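Local coordinates for protein putative hydrolase YdeN (Bacillus subtilis, PDB 1UXO) that probably acts as a serine hydrolase of the alpha/beta-hydrolase fold, its natural substrate not being established, at residues Thr18-Phe22 / Phe167-Phe173; Trp52-Ser57 / Ala78-Phe82; Thr67-Ala71 / Leu183-Phe187; Leu92-Val98 / Ala128-Ile134; His121-Ile125 / Gln152-Ala156. The protein carries 2 engineered substitutions. All coordinates share one frame. Residue numbers count along the deposited sequence, not the author numbering.

Contact 1 (Thr18-Phe22 / Phe167-Phe173)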
# COMPACT_ATOMS: atom_id res chain seq x y z
N THR A 18 -9.31 4.37 -11.01
CA THR A 18 -10.55 3.74 -11.43
C THR A 18 -10.43 2.22 -11.52
O THR A 18 -11.46 1.54 -11.75
CB THR A 18 -11.04 4.25 -12.82
OG1 THR A 18 -10.03 4.00 -13.81
CG2 THR A 18 -11.36 5.73 -12.80
N ASN A 19 -9.22 1.69 -11.39
CA ASN A 19 -8.94 0.26 -11.60
C ASN A 19 -9.13 -0.60 -10.33
O ASN A 19 -9.17 -0.10 -9.19
CB ASN A 19 -7.50 0.05 -12.09
CG ASN A 19 -7.28 0.56 -13.54
OD1 ASN A 19 -6.39 1.43 -13.80
ND2 ASN A 19 -8.04 0.02 -14.49
N HIS A 20 -9.25 -1.89 -10.57
CA HIS A 20 -9.17 -2.91 -9.51
C HIS A 20 -10.26 -2.68 -8.45
O HIS A 20 -11.43 -2.37 -8.79
CB HIS A 20 -7.69 -3.02 -9.00
CG HIS A 20 -6.70 -3.09 -10.12
ND1 HIS A 20 -6.96 -3.78 -11.27
CD2 HIS A 20 -5.48 -2.53 -10.29
CE1 HIS A 20 -5.96 -3.62 -12.12
NE2 HIS A 20 -5.04 -2.88 -11.53
N TRP A 21 -9.87 -2.78 -7.20
CA TRP A 21 -10.78 -2.74 -6.04
C TRP A 21 -10.84 -1.36 -5.34
O TRP A 21 -11.48 -1.23 -4.29
CB TRP A 21 -10.40 -3.86 -5.05
CG TRP A 21 -8.96 -4.08 -4.91
CD1 TRP A 21 -8.18 -4.91 -5.68
CD2 TRP A 21 -8.07 -3.42 -4.00
NE1 TRP A 21 -6.87 -4.81 -5.30
CE2 TRP A 21 -6.77 -3.90 -4.28
CE3 TRP A 21 -8.22 -2.45 -2.99
CZ2 TRP A 21 -5.64 -3.46 -3.59
CZ3 TRP A 21 -7.08 -2.03 -2.29
CH2 TRP A 21 -5.81 -2.54 -2.61
N PHE A 22 -10.19 -0.34 -5.91
CA PHE A 22 -10.07 0.95 -5.21
C PHE A 22 -11.43 1.66 -5.10
O PHE A 22 -11.78 2.15 -4.03
CB PHE A 22 -8.94 1.89 -5.82
CG PHE A 22 -7.67 1.16 -6.26
CD1 PHE A 22 -7.03 0.23 -5.40
CD2 PHE A 22 -7.12 1.34 -7.54
CE1 PHE A 22 -5.88 -0.44 -5.81
CE2 PHE A 22 -5.97 0.67 -7.91
CZ PHE A 22 -5.37 -0.23 -7.06
N PHE A 167 -4.52 -9.61 -7.34
CA PHE A 167 -5.65 -8.78 -6.93
C PHE A 167 -6.03 -7.69 -7.97
O PHE A 167 -6.24 -6.51 -7.66
CB PHE A 167 -5.39 -8.16 -5.55
CG PHE A 167 -5.06 -9.16 -4.45
CD1 PHE A 167 -6.03 -9.98 -3.91
CD2 PHE A 167 -3.78 -9.25 -3.95
CE1 PHE A 167 -5.71 -10.89 -2.88
CE2 PHE A 167 -3.44 -10.15 -2.95
CZ PHE A 167 -4.40 -10.97 -2.41
N LEU A 168 -6.12 -8.14 -9.22
CA LEU A 168 -6.47 -7.28 -10.36
C LEU A 168 -7.91 -7.46 -10.85
O LEU A 168 -8.50 -8.55 -10.72
CB LEU A 168 -5.51 -7.65 -11.51
CG LEU A 168 -4.02 -7.56 -11.22
CD1 LEU A 168 -3.15 -8.12 -12.42
CD2 LEU A 168 -3.70 -6.09 -11.02
N GLU A 169 -8.46 -6.41 -11.47
CA GLU A 169 -9.80 -6.41 -11.99
C GLU A 169 -10.03 -7.52 -13.01
O GLU A 169 -11.09 -8.11 -13.01
CB GLU A 169 -10.17 -5.05 -12.63
CG GLU A 169 -9.38 -4.72 -13.88
CD GLU A 169 -9.47 -3.25 -14.26
OE1 GLU A 169 -9.72 -2.37 -13.44
OE2 GLU A 169 -9.28 -2.96 -15.43
N ASP A 170 -9.02 -7.85 -13.83
CA ASP A 170 -9.19 -8.91 -14.82
C ASP A 170 -9.13 -10.32 -14.23
O ASP A 170 -9.40 -11.27 -14.96
CB ASP A 170 -8.12 -8.80 -15.90
CG ASP A 170 -8.45 -7.73 -16.92
OD1 ASP A 170 -9.56 -7.14 -16.87
OD2 ASP A 170 -7.63 -7.43 -17.83
N GLU A 171 -8.82 -10.42 -12.93
CA GLU A 171 -8.92 -11.67 -12.17
C GLU A 171 -10.18 -11.73 -11.29
O GLU A 171 -10.37 -12.67 -10.52
CB GLU A 171 -7.66 -11.84 -11.29
CG GLU A 171 -6.40 -12.00 -12.12
CD GLU A 171 -5.09 -11.61 -11.42
OE1 GLU A 171 -5.09 -10.91 -10.40
OE2 GLU A 171 -4.02 -12.03 -11.94
N GLY A 172 -11.01 -10.70 -11.42
CA GLY A 172 -12.26 -10.60 -10.69
C GLY A 172 -12.19 -9.68 -9.50
O GLY A 172 -13.23 -9.46 -8.85
N PHE A 173 -11.03 -9.09 -9.19
CA PHE A 173 -10.88 -8.28 -7.97
C PHE A 173 -11.25 -6.80 -8.18
O PHE A 173 -10.40 -5.91 -8.07
CB PHE A 173 -9.48 -8.46 -7.39
CG PHE A 173 -9.22 -9.87 -6.92
CD1 PHE A 173 -9.59 -10.25 -5.65
CD2 PHE A 173 -8.65 -10.82 -7.73
CE1 PHE A 173 -9.41 -11.56 -5.20
CE2 PHE A 173 -8.46 -12.15 -7.26
CZ PHE A 173 -8.85 -12.49 -6.02
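The carboxylate of Glu169 organises this meeting of two loops. Glu169 OE1 accepts two hydrogen bonds, from the backbone N of His20 (2.9 Å) and from ND2 of Asn19 (3.1 Å), while Asn19 OD1 accepts a hydrogen bond from Ser16 N. The exchange is reciprocal: Glu169 N donates to ND1 of His20 at 3.0 Å, so the imidazole serves as an acceptor here. A glutamate suits the place because its chain is long enough to bring one oxygen to both donors. Trp21 NE1 adds a weak hydrogen bond to Phe167 O (3.0 Å), and Leu168 N is satisfied within its own loop by Glu171 OE1 (3.2 Å). Apolar groups fill in: Leu168 CD2 sits 3.7 Å from the centroid of the His20 ring, over its face, a CH-pi contact, and Trp21 CD1 lies 4.1 Å from Phe173 CB. The loops follow strands 6-10 and 157-161, and His166, the predicted charge-relay histidine, immediately precedes Phe167; such strand-end loops border the active site of an alpha/beta hydrolase.

Contact 2 (Trp52-Ser57 / Ala78-Phe82)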
# COMPACT_ATOMS: atom_id res chain seq x y z
N TRP A 52 6.69 10.00 -7.89
CA TRP A 52 5.66 9.42 -7.02
C TRP A 52 5.82 10.04 -5.58
O TRP A 52 4.79 10.43 -4.94
CB TRP A 52 5.74 7.89 -7.01
CG TRP A 52 5.12 7.26 -8.20
CD1 TRP A 52 5.13 7.73 -9.49
CD2 TRP A 52 4.34 6.05 -8.23
NE1 TRP A 52 4.42 6.89 -10.30
CE2 TRP A 52 3.93 5.85 -9.56
CE3 TRP A 52 3.96 5.10 -7.25
CZ2 TRP A 52 3.12 4.77 -9.96
CZ3 TRP A 52 3.15 4.05 -7.64
CH2 TRP A 52 2.74 3.89 -8.99
N LEU A 53 7.06 10.11 -5.08
CA LEU A 53 7.29 10.76 -3.78
C LEU A 53 6.87 12.23 -3.74
O LEU A 53 6.29 12.68 -2.74
CB LEU A 53 8.76 10.62 -3.36
CG LEU A 53 9.26 9.18 -3.11
CD1 LEU A 53 10.77 9.20 -2.71
CD2 LEU A 53 8.44 8.45 -2.10
N ASP A 54 7.14 12.97 -4.79
CA ASP A 54 6.70 14.39 -4.90
C ASP A 54 5.17 14.49 -4.87
O ASP A 54 4.64 15.35 -4.20
CB ASP A 54 7.21 15.07 -6.17
CG ASP A 54 8.69 15.37 -6.13
OD1 ASP A 54 9.30 15.40 -5.05
OD2 ASP A 54 9.34 15.57 -7.17
N THR A 55 4.45 13.58 -5.55
CA THR A 55 3.00 13.57 -5.46
C THR A 55 2.51 13.26 -4.06
O THR A 55 1.62 13.94 -3.53
CB THR A 55 2.43 12.60 -6.51
OG1 THR A 55 2.81 13.02 -7.81
CG2 THR A 55 0.95 12.64 -6.57
N LEU A 56 3.09 12.23 -3.42
CA LEU A 56 2.66 11.96 -2.07
C LEU A 56 2.86 13.19 -1.14
O LEU A 56 2.07 13.44 -0.23
CB LEU A 56 3.40 10.74 -1.51
CG LEU A 56 3.04 9.41 -2.21
CD1 LEU A 56 4.12 8.33 -2.01
CD2 LEU A 56 1.63 8.91 -1.78
N SER A 57 3.94 13.93 -1.36
CA SER A 57 4.29 15.05 -0.52
C SER A 57 3.25 16.18 -0.62
O SER A 57 3.13 16.97 0.32
CB SER A 57 5.73 15.51 -0.82
OG SER A 57 5.63 16.51 -1.82
N ALA A 78 6.82 2.60 -2.72
CA ALA A 78 6.73 4.02 -2.76
C ALA A 78 6.36 4.65 -1.41
O ALA A 78 7.05 5.55 -0.93
CB ALA A 78 5.74 4.47 -3.84
N ILE A 79 5.34 4.13 -0.78
CA ILE A 79 4.96 4.72 0.51
C ILE A 79 6.01 4.35 1.59
O ILE A 79 6.22 5.11 2.51
CB ILE A 79 3.51 4.36 0.95
CG1 ILE A 79 3.29 2.90 1.13
CG2 ILE A 79 2.43 5.06 0.06
CD1 ILE A 79 1.91 2.67 1.98
N LEU A 80 6.71 3.21 1.45
CA LEU A 80 7.80 2.87 2.39
C LEU A 80 8.94 3.90 2.30
O LEU A 80 9.47 4.40 3.33
CB LEU A 80 8.35 1.43 2.17
CG LEU A 80 7.37 0.29 2.46
CD1 LEU A 80 7.98 -1.03 2.08
CD2 LEU A 80 6.89 0.31 3.88
N ARG A 81 9.32 4.25 1.08
CA ARG A 81 10.32 5.29 0.90
C ARG A 81 9.84 6.63 1.42
O ARG A 81 10.63 7.40 1.98
CB ARG A 81 10.73 5.40 -0.53
CG ARG A 81 11.51 4.24 -1.02
CD ARG A 81 12.93 4.21 -0.37
NE ARG A 81 13.66 3.09 -0.89
CZ ARG A 81 14.66 2.50 -0.30
NH1 ARG A 81 15.15 2.93 0.87
NH2 ARG A 81 15.17 1.44 -0.92
N PHE A 82 8.57 6.94 1.19
CA PHE A 82 7.96 8.17 1.71
C PHE A 82 8.05 8.24 3.21
O PHE A 82 8.46 9.28 3.78
CB PHE A 82 6.52 8.22 1.20
CG PHE A 82 5.80 9.44 1.53
CD1 PHE A 82 6.19 10.67 1.02
CD2 PHE A 82 4.65 9.37 2.35
CE1 PHE A 82 5.45 11.83 1.36
CE2 PHE A 82 3.90 10.53 2.65
CZ PHE A 82 4.32 11.75 2.15
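Two helices of the alpha/beta-hydrolase fold cross here at -65°, their local axes 9.8 Å apart, without a hydrogen bond between them. Helix 75-84 follows the strand that leads to the predicted nucleophile Ser73, and helix 49-57 packs beside it. Phe82 has the largest area buried by the contact, followed by Leu56 and Leu53. With chi1 in the t well, the Phe82 ring reaches over to helix 49-57, where it meets Leu56 CB over its face and Ser57 N obliquely. Leu53 and Leu56, three residues apart on one helix face, divide the apolar packing: Leu56 lies over the ring, while Leu53 packs at the base of the side chain, Leu53 CD2 lying 3.8 Å from Phe82 CB. The small Ala78 lets Trp52 come close, Trp52 CE3 meeting Ala78 CB at 3.9 Å. Ile79, touched by Leu56, continues down to strands 67-72 and 92-98. Leu56 CB stands 3.7 Å from the centroid of the Phe82 ring and 14° off the normal, a CH-pi contact.

Contact 3 (Thr67-Ala71 / Leu183-Phe187)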
# COMPACT_ATOMS: atom_id res chain seq x y z
N THR A 67 -4.69 8.83 10.25
CA THR A 67 -4.52 8.60 8.80
C THR A 67 -4.06 7.20 8.55
O THR A 67 -3.15 6.70 9.25
CB THR A 67 -3.54 9.60 8.23
OG1 THR A 67 -3.97 10.93 8.59
CG2 THR A 67 -3.50 9.61 6.68
N TYR A 68 -4.60 6.59 7.48
CA TYR A 68 -4.26 5.23 7.10
C TYR A 68 -3.96 5.15 5.63
O TYR A 68 -4.64 5.78 4.81
CB TYR A 68 -5.42 4.27 7.39
CG TYR A 68 -5.79 4.22 8.85
CD1 TYR A 68 -5.35 3.19 9.68
CD2 TYR A 68 -6.55 5.22 9.41
CE1 TYR A 68 -5.66 3.19 11.04
CE2 TYR A 68 -6.86 5.22 10.77
CZ TYR A 68 -6.41 4.21 11.56
OH TYR A 68 -6.74 4.22 12.89
N LEU A 69 -2.92 4.42 5.29
CA LEU A 69 -2.50 4.29 3.91
C LEU A 69 -2.66 2.83 3.45
O LEU A 69 -2.11 1.91 4.07
CB LEU A 69 -1.02 4.72 3.74
CG LEU A 69 -0.55 6.03 4.39
CD1 LEU A 69 0.96 6.25 4.24
CD2 LEU A 69 -1.35 7.19 3.75
N VAL A 70 -3.39 2.64 2.37
CA VAL A 70 -3.60 1.34 1.75
C VAL A 70 -2.96 1.43 0.38
O VAL A 70 -3.33 2.28 -0.43
CB VAL A 70 -5.10 1.03 1.61
CG1 VAL A 70 -5.33 -0.31 0.83
CG2 VAL A 70 -5.74 1.02 2.99
N ALA A 71 -2.03 0.55 0.10
CA ALA A 71 -1.31 0.58 -1.17
C ALA A 71 -1.35 -0.76 -1.85
O ALA A 71 -1.46 -1.79 -1.16
CB ALA A 71 0.13 1.00 -0.90
N LEU A 183 -8.55 -3.15 7.78
CA LEU A 183 -8.54 -1.72 8.06
C LEU A 183 -9.47 -1.35 9.18
O LEU A 183 -9.10 -0.63 10.14
CB LEU A 183 -8.92 -0.96 6.75
CG LEU A 183 -8.80 0.53 6.75
CD1 LEU A 183 -7.36 0.98 7.09
CD2 LEU A 183 -9.31 1.08 5.43
N THR A 184 -10.70 -1.83 9.09
CA THR A 184 -11.69 -1.52 10.09
C THR A 184 -11.29 -2.00 11.50
O THR A 184 -11.64 -1.36 12.50
CB THR A 184 -13.06 -2.06 9.61
OG1 THR A 184 -13.48 -1.25 8.49
CG2 THR A 184 -14.18 -1.87 10.66
N SER A 185 -10.59 -3.13 11.58
CA SER A 185 -10.14 -3.66 12.88
C SER A 185 -9.16 -2.67 13.55
O SER A 185 -9.11 -2.55 14.79
CB SER A 185 -9.56 -5.06 12.72
OG SER A 185 -8.22 -5.06 12.21
N TYR A 186 -8.42 -1.94 12.74
CA TYR A 186 -7.54 -0.92 13.26
C TYR A 186 -8.30 0.20 13.96
O TYR A 186 -7.75 0.87 14.86
CB TYR A 186 -6.76 -0.25 12.16
CG TYR A 186 -5.76 -1.09 11.39
CD1 TYR A 186 -5.41 -2.39 11.76
CD2 TYR A 186 -5.15 -0.53 10.27
CE1 TYR A 186 -4.46 -3.12 11.00
CE2 TYR A 186 -4.19 -1.19 9.59
CZ TYR A 186 -3.87 -2.51 9.96
OH TYR A 186 -2.90 -3.11 9.22
N PHE A 187 -9.47 0.55 13.43
CA PHE A 187 -10.25 1.66 13.95
C PHE A 187 -10.83 1.32 15.34
O PHE A 187 -10.97 2.22 16.18
CB PHE A 187 -11.42 2.03 13.04
CG PHE A 187 -11.05 2.34 11.59
CD1 PHE A 187 -9.76 2.71 11.23
CD2 PHE A 187 -12.01 2.26 10.61
CE1 PHE A 187 -9.47 2.99 9.92
CE2 PHE A 187 -11.73 2.57 9.31
CZ PHE A 187 -10.45 2.94 8.95
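Tyr68 is the centre of this strand-to-helix packing. Its CA-to-CB bond points toward helix 177-188, and chi1 in the m well carries the ring on to meet three side chains; a large flat ring suits a place where it must bridge the wide gap between strand and helix. Phe187, also m at chi1, turns the edge of its ring to the face of Tyr68 in a T-shaped pair, centroids 4.9 Å apart and planes at 70°; Phe187 CE1 is 3.5 Å from Tyr68 CE2. The m rotamer of Tyr186 places CD2 3.8 Å from Tyr68 CD1. Leu183 instead adopts t,p and touches both Tyr68 (CD1 to CB, 3.8 Å) and Val70 (nearest pair CD2 to CG2, 4.3 Å). The intervening Leu69 points away, to helix 75-84. The strand runs nearly antiparallel to the helix, at 166°, with 10.7 Å between local axes. Strand 67-72 lies between strands 6-10 and 92-98, and helix 177-188 packs on this face, Leu183 reaching Val7 and Ile96 on the two flanking strands.

Contact 4 (Leu92-Val98 / Ala128-Ile134)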
# COMPACT_ATOMS: atom_id res chain seq x y z
N LEU A 92 1.52 7.46 12.07
CA LEU A 92 0.24 7.29 11.39
C LEU A 92 -0.58 6.15 11.96
O LEU A 92 -0.08 5.26 12.64
CB LEU A 92 0.52 7.04 9.88
CG LEU A 92 1.31 8.11 9.14
CD1 LEU A 92 1.21 7.88 7.67
CD2 LEU A 92 0.91 9.55 9.50
N GLY A 93 -1.89 6.19 11.71
CA GLY A 93 -2.78 5.16 12.17
C GLY A 93 -2.37 3.78 11.69
O GLY A 93 -2.38 2.83 12.46
N GLY A 94 -1.99 3.67 10.41
CA GLY A 94 -1.56 2.39 9.90
C GLY A 94 -1.37 2.34 8.43
O GLY A 94 -1.72 3.29 7.70
N ILE A 95 -0.80 1.22 7.99
CA ILE A 95 -0.56 0.92 6.58
C ILE A 95 -0.95 -0.52 6.27
O ILE A 95 -0.81 -1.45 7.11
CB ILE A 95 0.93 1.15 6.18
CG1 ILE A 95 1.88 0.23 6.93
CG2 ILE A 95 1.36 2.60 6.30
CD1 ILE A 95 3.35 0.43 6.51
N ILE A 96 -1.53 -0.70 5.09
CA ILE A 96 -1.81 -2.00 4.58
C ILE A 96 -1.20 -2.10 3.20
O ILE A 96 -1.48 -1.26 2.33
CB ILE A 96 -3.30 -2.25 4.52
CG1 ILE A 96 -3.94 -2.18 5.90
CG2 ILE A 96 -3.58 -3.61 3.97
CD1 ILE A 96 -5.49 -2.32 5.87
N LEU A 97 -0.34 -3.08 3.02
CA LEU A 97 0.43 -3.24 1.79
C LEU A 97 -0.06 -4.45 1.07
O LEU A 97 0.32 -5.58 1.39
CB LEU A 97 1.92 -3.33 2.10
CG LEU A 97 2.43 -2.25 3.06
CD1 LEU A 97 3.91 -2.45 3.41
CD2 LEU A 97 2.24 -0.88 2.46
N VAL A 98 -0.92 -4.22 0.06
CA VAL A 98 -1.44 -5.31 -0.77
C VAL A 98 -0.46 -5.67 -1.87
O VAL A 98 -0.11 -4.83 -2.69
CB VAL A 98 -2.82 -4.98 -1.33
CG1 VAL A 98 -3.42 -6.21 -1.94
CG2 VAL A 98 -3.72 -4.48 -0.20
N ALA A 128 4.02 3.89 11.68
CA ALA A 128 2.69 3.32 11.45
C ALA A 128 2.29 2.43 12.60
O ALA A 128 2.90 1.39 12.84
CB ALA A 128 2.64 2.61 10.14
N LYS A 129 1.25 2.82 13.33
CA LYS A 129 0.86 2.06 14.53
C LYS A 129 0.43 0.63 14.23
O LYS A 129 0.78 -0.32 14.96
CB LYS A 129 -0.22 2.85 15.29
CG LYS A 129 -0.76 2.19 16.53
CD LYS A 129 -1.80 3.09 17.23
CE LYS A 129 -2.08 2.64 18.66
NZ LYS A 129 -3.48 3.02 19.15
N HIS A 130 -0.35 0.47 13.19
CA HIS A 130 -0.84 -0.81 12.76
C HIS A 130 -0.31 -1.12 11.38
O HIS A 130 -0.35 -0.27 10.51
CB HIS A 130 -2.37 -0.77 12.73
CG HIS A 130 -2.99 -0.50 14.08
ND1 HIS A 130 -3.05 -1.45 15.07
CD2 HIS A 130 -3.59 0.61 14.58
CE1 HIS A 130 -3.63 -0.91 16.15
NE2 HIS A 130 -3.99 0.33 15.87
N ARG A 131 0.23 -2.32 11.18
CA ARG A 131 0.84 -2.68 9.88
C ARG A 131 0.42 -4.09 9.44
O ARG A 131 0.46 -5.01 10.24
CB ARG A 131 2.36 -2.60 9.97
CG ARG A 131 2.92 -1.31 10.59
CD ARG A 131 4.45 -1.32 10.89
NE ARG A 131 4.73 -2.35 11.90
CZ ARG A 131 4.51 -2.22 13.22
NH1 ARG A 131 4.01 -1.08 13.72
NH2 ARG A 131 4.79 -3.24 14.03
N ALA A 132 0.07 -4.21 8.16
CA ALA A 132 -0.31 -5.47 7.56
C ALA A 132 0.10 -5.54 6.11
O ALA A 132 0.21 -4.49 5.43
CB ALA A 132 -1.82 -5.70 7.67
N VAL A 133 0.40 -6.76 5.71
CA VAL A 133 0.66 -7.15 4.31
C VAL A 133 -0.37 -8.23 3.90
O VAL A 133 -0.60 -9.24 4.61
CB VAL A 133 2.06 -7.71 4.14
CG1 VAL A 133 2.29 -8.20 2.71
CG2 VAL A 133 3.08 -6.68 4.53
N ILE A 134 -1.04 -8.00 2.78
CA ILE A 134 -2.00 -8.97 2.23
C ILE A 134 -1.41 -9.46 0.94
O ILE A 134 -1.04 -8.64 0.08
CB ILE A 134 -3.33 -8.29 1.97
CG1 ILE A 134 -3.84 -7.69 3.29
CG2 ILE A 134 -4.29 -9.26 1.30
CD1 ILE A 134 -5.15 -6.96 3.24
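Adjacent parallel strands of the central alpha/beta-hydrolase sheet pair here, joined in the chain by a beta-alpha-beta connection through helix 121-127. Ala128 opens the second strand in register with Leu92, and its small CB rests 4.0 Å from Ile95 CG2. Lys129 N then donates to Leu92 O at 2.9 Å; its long side chain leads off to solvent at an exposed corner. At His130, N bonds to Gly93 O (3.2 Å) and O accepts from Ile95 N (3.0 Å). The regular parallel pattern is thus broken at Lys129-His130. Opposite it Gly94 is well suited, since a CB there would clash with His130 O, while the His130 ring stacks on Tyr186. Arg131 points its CB to the side of Ile95 and bends back, NH1 donating to Ala128 O at 2.8 Å; NE and NH2 bond to Ile154 O and Asp155 O. Ala132 continues the regular pattern, its N bonding to Ile95 O (3.1 Å) and its O receiving Leu97 N (2.8 Å), and its small methyl fits against the hydroxyl end of Tyr186, OH to CB 3.2 Å. Val133, a beta-branched residue fit for a buried strand, brings CG2 to 4.3 Å from Leu97 CB. Ile134 joins Ile96 and Val98 on the face toward helix 177-188: its N donates to Leu97 O at 3.1 Å, and its CD1 lies 3.8 Å from Ile96 CG2.

Contact 5 (His121-Ile125 / Gln152-Ala156)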
# COMPACT_ATOMS: atom_id res chain seq x y z
N HIS A 121 14.02 -0.20 8.42
CA HIS A 121 12.83 -0.92 8.97
C HIS A 121 12.31 -0.31 10.26
O HIS A 121 11.12 -0.25 10.46
CB HIS A 121 13.11 -2.46 9.11
CG HIS A 121 13.53 -3.09 7.80
ND1 HIS A 121 14.65 -3.89 7.66
CD2 HIS A 121 13.00 -3.00 6.56
CE1 HIS A 121 14.78 -4.26 6.40
NE2 HIS A 121 13.79 -3.73 5.72
N GLN A 122 13.21 0.14 11.14
CA GLN A 122 12.81 0.70 12.41
C GLN A 122 11.99 1.99 12.22
O GLN A 122 11.00 2.21 12.88
CB GLN A 122 14.04 0.95 13.31
CG GLN A 122 13.68 1.52 14.67
CD GLN A 122 14.88 1.66 15.63
OE1 GLN A 122 15.99 1.18 15.36
NE2 GLN A 122 14.64 2.34 16.75
N LYS A 123 12.39 2.82 11.29
CA LYS A 123 11.68 4.04 11.00
C LYS A 123 10.26 3.70 10.48
O LYS A 123 9.29 4.33 10.88
CB LYS A 123 12.46 4.82 9.94
CG LYS A 123 11.71 6.12 9.46
CD LYS A 123 11.57 7.18 10.60
CE LYS A 123 11.17 8.62 10.06
NZ LYS A 123 9.79 8.62 9.59
N ILE A 124 10.15 2.73 9.58
CA ILE A 124 8.83 2.30 9.10
C ILE A 124 7.94 1.76 10.21
O ILE A 124 6.79 2.15 10.30
CB ILE A 124 8.99 1.27 7.96
CG1 ILE A 124 9.70 1.95 6.79
CG2 ILE A 124 7.63 0.65 7.61
CD1 ILE A 124 10.32 0.96 5.82
N ILE A 125 8.48 0.90 11.08
CA ILE A 125 7.77 0.42 12.21
C ILE A 125 7.27 1.57 13.11
O ILE A 125 6.11 1.60 13.52
CB ILE A 125 8.60 -0.65 13.02
CG1 ILE A 125 8.73 -1.92 12.19
CG2 ILE A 125 7.88 -0.96 14.37
CD1 ILE A 125 9.77 -2.89 12.69
N GLN A 152 7.92 -9.71 7.56
CA GLN A 152 8.90 -9.94 8.64
C GLN A 152 9.79 -8.74 8.91
O GLN A 152 10.07 -8.40 10.08
CB GLN A 152 9.79 -11.14 8.31
CG GLN A 152 9.07 -12.45 8.20
CD GLN A 152 9.85 -13.54 7.53
OE1 GLN A 152 10.90 -13.29 6.88
NE2 GLN A 152 9.31 -14.75 7.60
N GLN A 153 10.29 -8.12 7.86
CA GLN A 153 11.20 -6.98 8.00
C GLN A 153 10.56 -5.79 8.75
O GLN A 153 11.24 -5.06 9.50
CB GLN A 153 11.63 -6.53 6.62
CG GLN A 153 12.55 -7.51 5.96
CD GLN A 153 12.90 -7.14 4.56
OE1 GLN A 153 12.02 -6.71 3.78
NE2 GLN A 153 14.19 -7.27 4.21
N ILE A 154 9.26 -5.59 8.52
CA ILE A 154 8.54 -4.48 9.14
C ILE A 154 7.51 -4.91 10.19
O ILE A 154 6.65 -4.13 10.53
CB ILE A 154 7.88 -3.50 8.10
CG1 ILE A 154 6.73 -4.17 7.32
CG2 ILE A 154 8.96 -2.89 7.17
CD1 ILE A 154 5.81 -3.18 6.60
N ASP A 155 7.67 -6.11 10.77
CA ASP A 155 6.80 -6.60 11.82
C ASP A 155 5.32 -6.27 11.54
O ASP A 155 4.62 -5.67 12.36
CB ASP A 155 7.22 -6.08 13.20
CG ASP A 155 6.40 -6.72 14.31
OD1 ASP A 155 6.02 -7.94 14.15
OD2 ASP A 155 6.07 -6.10 15.38
N ALA A 156 4.88 -6.72 10.37
CA ALA A 156 3.50 -6.58 9.92
C ALA A 156 2.77 -7.93 9.96
O ALA A 156 3.35 -8.94 9.66
CB ALA A 156 3.46 -6.04 8.52
O HOH W 1 12.92 -4.35 3.36
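A Schellman motif ends helix 144-153, and the first turn of helix 121-127 packs against it, joining two helices of the alpha/beta-hydrolase fold away from the predicted catalytic residues. Ile154 leaves helical geometry, and Asp155, at phi 42°, is the C-prime residue. The motif pairs Ala156 N with Ala151 O, and Asp155 N with Gln152 O, the latter weak at 3.4 Å. No direct hydrogen bond links the segments. Ile154 has the most area buried: its CG2 meets Ile124 CG2 at 3.8 Å, and its O lies 3.5 Å from Ile125 CG1. That same oxygen accepts a hydrogen bond from Arg131 NE on strand 128-136. Ile124 and Ile154, branched and apolar, suit the buried side; Asp155 is exposed, though its CB points toward helix 121-127 and is touched by Ile125 CD1 (4.1 Å). At the more open end, the His121 ring can pack on one side and still bind water. Gln153 CB stands over the His121 face, 3.8 Å from its centroid, in a CH-pi contact. Beyond it a water joins the two polar ends, 2.6 Å from His121 NE2 and donating a weak hydrogen bond to Gln153 OE1 at 2.6 Å.

Contacts 2, 3 and 4 are buried in a three-layer alpha/beta/alpha arrangement: contact 4 is sheet, contact 3 places helix 177-188 on one face, and contact 2 pairs two helices on the other, Ile79 reaching Leu97 and Ala71. Contacts 3 and 4 share neighbouring strands, their centres about 7 Å apart. Main-chain hydrogen bonds dominate contact 4, while contacts 2 and 3 rely on apolar and aromatic packing. Contacts 1 and 5 are partly buried, their centres about 27 Å apart: the first uses hydrogen bonds of side chains with side chains and backbone beside the predicted catalytic histidine, the second isoleucines and a bridging water. Arg131 ties contacts 4 and 5; Trp21 and Phe167 tie contact 1 to Val98.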